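Local coordinates for cell division control protein 53 (Saccharomyces cerevisiae, PDB 3O2P), which serves as the cullin scaffold of SCF E3 ubiquitin ligases, which mark target proteins for proteasomal degradation and work with the ubiquitin-conjugating enzyme CDC34, at residues 19-24 / 59-64; 23-28 / 66-71. One frame throughout, in Å; residues are numbered along the deposited sequence.

Interaction 1 (19-24 / 59-64); sequences ERQIFL and VSMVKR
Gln21 reaches across from helix 8-35 to the first turns of helix 59-71, and its course sets the polar centre of this contact. From CB, its CG stands anti to the carbonyl carbon and beside the backbone N; the chain then bends at chi2, which swings the amide toward the other helix. Gln21 NE2 donates to Met61 O at 3.2 Å. The N-H...O angle is 157°; the acceptor lies in the amide plane, and the donor arrives on a carbonyl lone pair. Gln21 NE2 also lies 3.5 Å from Arg64 CB. On the other branch, Gln21 OE1 lies 3.5 Å from Met61 CB. It accepts from a water at 2.5 Å, a water that Arg64 NH2 also holds weakly. The amide and guanidinium planes are 42° apart where the two chains cross, while Met61 CA lies over one face of the Arg64 guanidinium, offset toward its rim. Helices 8-35 and 59-71 belong to the winged-helix cullin neddylation domain, and the short segments cross at -66°. Their axes are 9.3 Å apart. An alanine in place of Gln21 would probably cost the carbonyl of Met61 its inter-helix donor and loosen the water's hold between the helices. Beside the amide, Met61 runs extended beyond CG, so that its CE lies over one face of the Arg20 guanidinium, 3.6 Å from Arg20 NE. Asn17 takes a hydrogen bond from Arg20 NH2 farther back on the same helix. One turn on from Arg20, Leu24 CD1 packs on Met61 CB at 3.6 Å, and the same leucine touches Cys47 and Ser51 of helix 40-51.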
# COMPACT_ATOMS: atom_id res chain seq x y z
N GLU B 19 0.14 2.73 -28.45
CA GLU B 19 1.30 2.39 -29.27
C GLU B 19 2.59 2.98 -28.70
O GLU B 19 3.64 2.35 -28.78
CB GLU B 19 1.10 2.86 -30.70
CG GLU B 19 0.06 2.06 -31.46
CD GLU B 19 -0.27 2.66 -32.82
OE1 GLU B 19 0.39 3.65 -33.22
OE2 GLU B 19 -1.20 2.14 -33.48
N ARG B 20 2.51 4.19 -28.16
CA ARG B 20 3.66 4.75 -27.45
C ARG B 20 4.01 3.87 -26.24
O ARG B 20 5.16 3.47 -26.07
CB ARG B 20 3.39 6.19 -27.01
CG ARG B 20 3.33 7.18 -28.18
CD ARG B 20 3.37 8.64 -27.73
NE ARG B 20 2.10 9.09 -27.16
CZ ARG B 20 1.25 9.92 -27.77
NH1 ARG B 20 1.54 10.41 -28.97
NH2 ARG B 20 0.12 10.26 -27.17
N GLN B 21 3.01 3.58 -25.42
CA GLN B 21 3.22 2.83 -24.18
C GLN B 21 3.77 1.44 -24.42
O GLN B 21 4.71 1.02 -23.76
CB GLN B 21 1.92 2.77 -23.37
CG GLN B 21 1.49 4.16 -22.88
CD GLN B 21 2.63 4.88 -22.19
OE1 GLN B 21 3.09 5.95 -22.63
NE2 GLN B 21 3.11 4.29 -21.11
N ILE B 22 3.20 0.74 -25.40
CA ILE B 22 3.69 -0.57 -25.76
C ILE B 22 5.16 -0.50 -26.20
O ILE B 22 5.95 -1.38 -25.89
CB ILE B 22 2.85 -1.21 -26.87
CG1 ILE B 22 1.58 -1.82 -26.26
CG2 ILE B 22 3.66 -2.28 -27.61
CD1 ILE B 22 0.52 -2.19 -27.30
N PHE B 23 5.52 0.56 -26.92
CA PHE B 23 6.91 0.70 -27.33
C PHE B 23 7.82 0.95 -26.13
O PHE B 23 8.88 0.33 -26.00
CB PHE B 23 7.08 1.80 -28.39
CG PHE B 23 8.52 2.11 -28.69
CD1 PHE B 23 9.22 1.37 -29.62
CD2 PHE B 23 9.17 3.12 -28.00
CE1 PHE B 23 10.56 1.65 -29.89
CE2 PHE B 23 10.50 3.40 -28.25
CZ PHE B 23 11.20 2.67 -29.19
N LEU B 24 7.41 1.86 -25.24
CA LEU B 24 8.24 2.23 -24.11
C LEU B 24 8.37 1.10 -23.10
O LEU B 24 9.40 0.97 -22.44
CB LEU B 24 7.70 3.48 -23.40
CG LEU B 24 7.75 4.79 -24.17
CD1 LEU B 24 6.93 5.87 -23.47
CD2 LEU B 24 9.20 5.22 -24.36
N VAL B 59 8.70 12.27 -20.08
CA VAL B 59 8.94 11.59 -18.83
C VAL B 59 7.65 10.95 -18.32
O VAL B 59 7.64 9.80 -17.87
CB VAL B 59 9.51 12.55 -17.76
CG1 VAL B 59 9.53 11.89 -16.38
CG2 VAL B 59 10.90 13.02 -18.17
N SER B 60 6.56 11.70 -18.41
CA SER B 60 5.27 11.21 -17.94
C SER B 60 4.86 9.93 -18.66
O SER B 60 4.22 9.07 -18.07
CB SER B 60 4.19 12.28 -18.13
OG SER B 60 3.95 12.51 -19.50
N MET B 61 5.23 9.80 -19.93
CA MET B 61 4.93 8.58 -20.66
C MET B 61 5.77 7.44 -20.14
O MET B 61 5.29 6.32 -19.99
CB MET B 61 5.19 8.74 -22.16
CG MET B 61 4.34 9.77 -22.83
SD MET B 61 4.99 10.10 -24.45
CE MET B 61 3.86 11.39 -25.00
N VAL B 62 7.04 7.73 -19.90
CA VAL B 62 7.96 6.71 -19.41
C VAL B 62 7.54 6.18 -18.04
O VAL B 62 7.56 4.98 -17.79
CB VAL B 62 9.41 7.21 -19.36
CG1 VAL B 62 10.34 6.10 -18.81
CG2 VAL B 62 9.87 7.61 -20.75
N LYS B 63 7.12 7.10 -17.17
CA LYS B 63 6.65 6.74 -15.84
C LYS B 63 5.40 5.87 -15.88
O LYS B 63 5.29 4.93 -15.09
CB LYS B 63 6.43 7.99 -15.01
CG LYS B 63 7.70 8.78 -14.82
CD LYS B 63 7.54 9.87 -13.78
CE LYS B 63 7.24 9.28 -12.43
NZ LYS B 63 6.86 10.32 -11.46
N ARG B 64 4.46 6.16 -16.78
CA ARG B 64 3.30 5.28 -16.97
C ARG B 64 3.76 3.87 -17.37
O ARG B 64 3.28 2.88 -16.82
CB ARG B 64 2.32 5.84 -18.02
CG ARG B 64 1.60 7.11 -17.56
CD ARG B 64 0.29 7.38 -18.32
NE ARG B 64 0.46 7.44 -19.77
CZ ARG B 64 0.97 8.48 -20.43
NH1 ARG B 64 1.36 9.56 -19.77
NH2 ARG B 64 1.08 8.43 -21.74
O HOH W 1 1.56 7.35 -24.00

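Interaction 2 (23-28 / 66-71); sequences FLEACI and IDSLIQ
Glu25 is the first residue of 23-28 to meet segment 66-71 of helix 59-71, its CA 7.0 Å from that of Leu69. With CG anti to the carbonyl carbon and the chain extended beyond it (chi2 -177°), the carboxylate is carried along the flank of the other helix. Glu25 OE2 comes to 3.4 Å from Ser68 CB, and the two polar ends are joined through a water, which donates to Glu25 OE2 at 2.8 Å and lies 3.2 Å from Ser68 OG. The second oxygen, Glu25 OE1, passes Leu69 CD2 but has its salt bridge with Lys72, just beyond the segment, so the carboxylate is gripped from two directions and is likely to stay ionised. Nearer the backbone, Glu25 O is 3.5 Å from Leu69 CD1, a van der Waals approach to a methyl group.

One turn on, Ile28 supplies the apolar half. Its two branches divide the work: Ile28 CG2, anti to the backbone N, meets Leu69 CD1 at 3.5 Å, whereas Ile28 CD1, at the end of the other branch, reaches Ile66 CG1 at 3.7 Å. The isoleucines cross at about a right angle, and Leu69 meets Ile28 obliquely. Leu69 CD1 thus touches both Glu25 O and the CB/CG2 branch of Ile28.

No direct hydrogen bond joins the segments, whose axes cross at -66°, 9.7 Å apart. Beyond them, Cys27 touches Ser51 of helix 40-51, and Ile66 and Leu69 pack on Leu75 of strand 75-77, so the crossing has helix 40-51 and the small antiparallel sheet of the winged-helix domain as neighbours.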
# COMPACT_ATOMS: atom_id res chain seq x y z
N PHE B 23 5.52 0.56 -26.92
CA PHE B 23 6.91 0.70 -27.33
C PHE B 23 7.82 0.95 -26.13
O PHE B 23 8.88 0.33 -26.00
CB PHE B 23 7.08 1.80 -28.39
CG PHE B 23 8.52 2.11 -28.69
CD1 PHE B 23 9.22 1.37 -29.62
CD2 PHE B 23 9.17 3.12 -28.00
CE1 PHE B 23 10.56 1.65 -29.89
CE2 PHE B 23 10.50 3.40 -28.25
CZ PHE B 23 11.20 2.67 -29.19
N LEU B 24 7.41 1.86 -25.24
CA LEU B 24 8.24 2.23 -24.11
C LEU B 24 8.37 1.10 -23.10
O LEU B 24 9.40 0.97 -22.44
CB LEU B 24 7.70 3.48 -23.40
CG LEU B 24 7.75 4.79 -24.17
CD1 LEU B 24 6.93 5.87 -23.47
CD2 LEU B 24 9.20 5.22 -24.36
N GLU B 25 7.32 0.29 -22.97
CA GLU B 25 7.40 -0.86 -22.08
C GLU B 25 8.46 -1.86 -22.53
O GLU B 25 9.21 -2.36 -21.70
CB GLU B 25 6.03 -1.54 -21.92
CG GLU B 25 5.09 -0.78 -20.99
CD GLU B 25 3.77 -1.50 -20.78
OE1 GLU B 25 3.78 -2.75 -20.67
OE2 GLU B 25 2.73 -0.82 -20.72
N ALA B 26 8.52 -2.14 -23.83
CA ALA B 26 9.53 -3.07 -24.34
C ALA B 26 10.92 -2.46 -24.24
O ALA B 26 11.89 -3.15 -23.92
CB ALA B 26 9.24 -3.45 -25.76
N CYS B 27 11.02 -1.16 -24.50
CA CYS B 27 12.30 -0.48 -24.35
C CYS B 27 12.81 -0.63 -22.91
O CYS B 27 13.96 -1.00 -22.69
CB CYS B 27 12.15 1.00 -24.72
SG CYS B 27 13.70 1.91 -24.69
N ILE B 28 11.95 -0.36 -21.94
CA ILE B 28 12.35 -0.41 -20.54
C ILE B 28 12.80 -1.82 -20.13
O ILE B 28 13.80 -1.99 -19.43
CB ILE B 28 11.21 0.09 -19.63
CG1 ILE B 28 11.04 1.60 -19.78
CG2 ILE B 28 11.48 -0.25 -18.17
CD1 ILE B 28 9.82 2.14 -19.10
N ILE B 66 6.63 2.53 -16.72
CA ILE B 66 7.24 1.95 -15.53
C ILE B 66 6.19 1.39 -14.57
O ILE B 66 6.34 0.30 -14.02
CB ILE B 66 8.15 2.96 -14.79
CG1 ILE B 66 9.40 3.27 -15.63
CG2 ILE B 66 8.59 2.42 -13.44
CD1 ILE B 66 10.29 4.31 -15.03
N ASP B 67 5.12 2.15 -14.38
CA ASP B 67 4.06 1.72 -13.48
C ASP B 67 3.42 0.42 -13.97
O ASP B 67 3.18 -0.47 -13.17
CB ASP B 67 3.01 2.81 -13.34
CG ASP B 67 2.00 2.48 -12.27
OD1 ASP B 67 1.01 1.78 -12.56
OD2 ASP B 67 2.20 2.91 -11.11
N SER B 68 3.16 0.32 -15.27
CA SER B 68 2.62 -0.92 -15.86
C SER B 68 3.55 -2.12 -15.68
O SER B 68 3.09 -3.23 -15.41
CB SER B 68 2.33 -0.73 -17.35
OG SER B 68 1.37 0.30 -17.55
N LEU B 69 4.85 -1.92 -15.85
CA LEU B 69 5.79 -3.02 -15.66
C LEU B 69 5.88 -3.45 -14.20
O LEU B 69 6.16 -4.60 -13.90
CB LEU B 69 7.16 -2.67 -16.24
CG LEU B 69 7.08 -2.49 -17.76
CD1 LEU B 69 8.29 -1.77 -18.33
CD2 LEU B 69 6.84 -3.82 -18.48
N ILE B 70 5.64 -2.52 -13.28
CA ILE B 70 5.62 -2.88 -11.87
C ILE B 70 4.37 -3.70 -11.60
O ILE B 70 4.43 -4.77 -11.02
CB ILE B 70 5.62 -1.65 -10.98
CG1 ILE B 70 6.99 -0.99 -11.06
CG2 ILE B 70 5.20 -2.04 -9.54
CD1 ILE B 70 7.06 0.35 -10.40
N GLN B 71 3.23 -3.19 -12.05
CA GLN B 71 1.98 -3.91 -11.90
C GLN B 71 2.08 -5.33 -12.49
O GLN B 71 1.62 -6.28 -11.87
CB GLN B 71 0.84 -3.10 -12.53
CG GLN B 71 -0.36 -3.92 -12.96
CD GLN B 71 -1.47 -3.09 -13.59
OE1 GLN B 71 -2.66 -3.32 -13.34
NE2 GLN B 71 -1.08 -2.10 -14.41
O HOH W 2 2.36 1.88 -20.21

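Overall arrangement
Interactions 1 and 2 are successive parts of one crossing between helix 8-35 and helix 59-71, and the short segments of both give the same -66° angle. Their centres lie about 7 Å apart, and they meet directly where Val62 O approaches Ile28 CD1 at 3.9 Å. Ala65, between 59-64 and 66-71, touches Gln21, Leu24, Glu25 and Ile28, so it bridges the two. Each contact pairs an apolar side with a water-linked polar one. Lys33, inferred by similarity to be the site of NEDD8 attachment and unmodified here, follows 23-28 on helix 8-35. Lys63, in 59-64, forms a salt bridge with another protein chain.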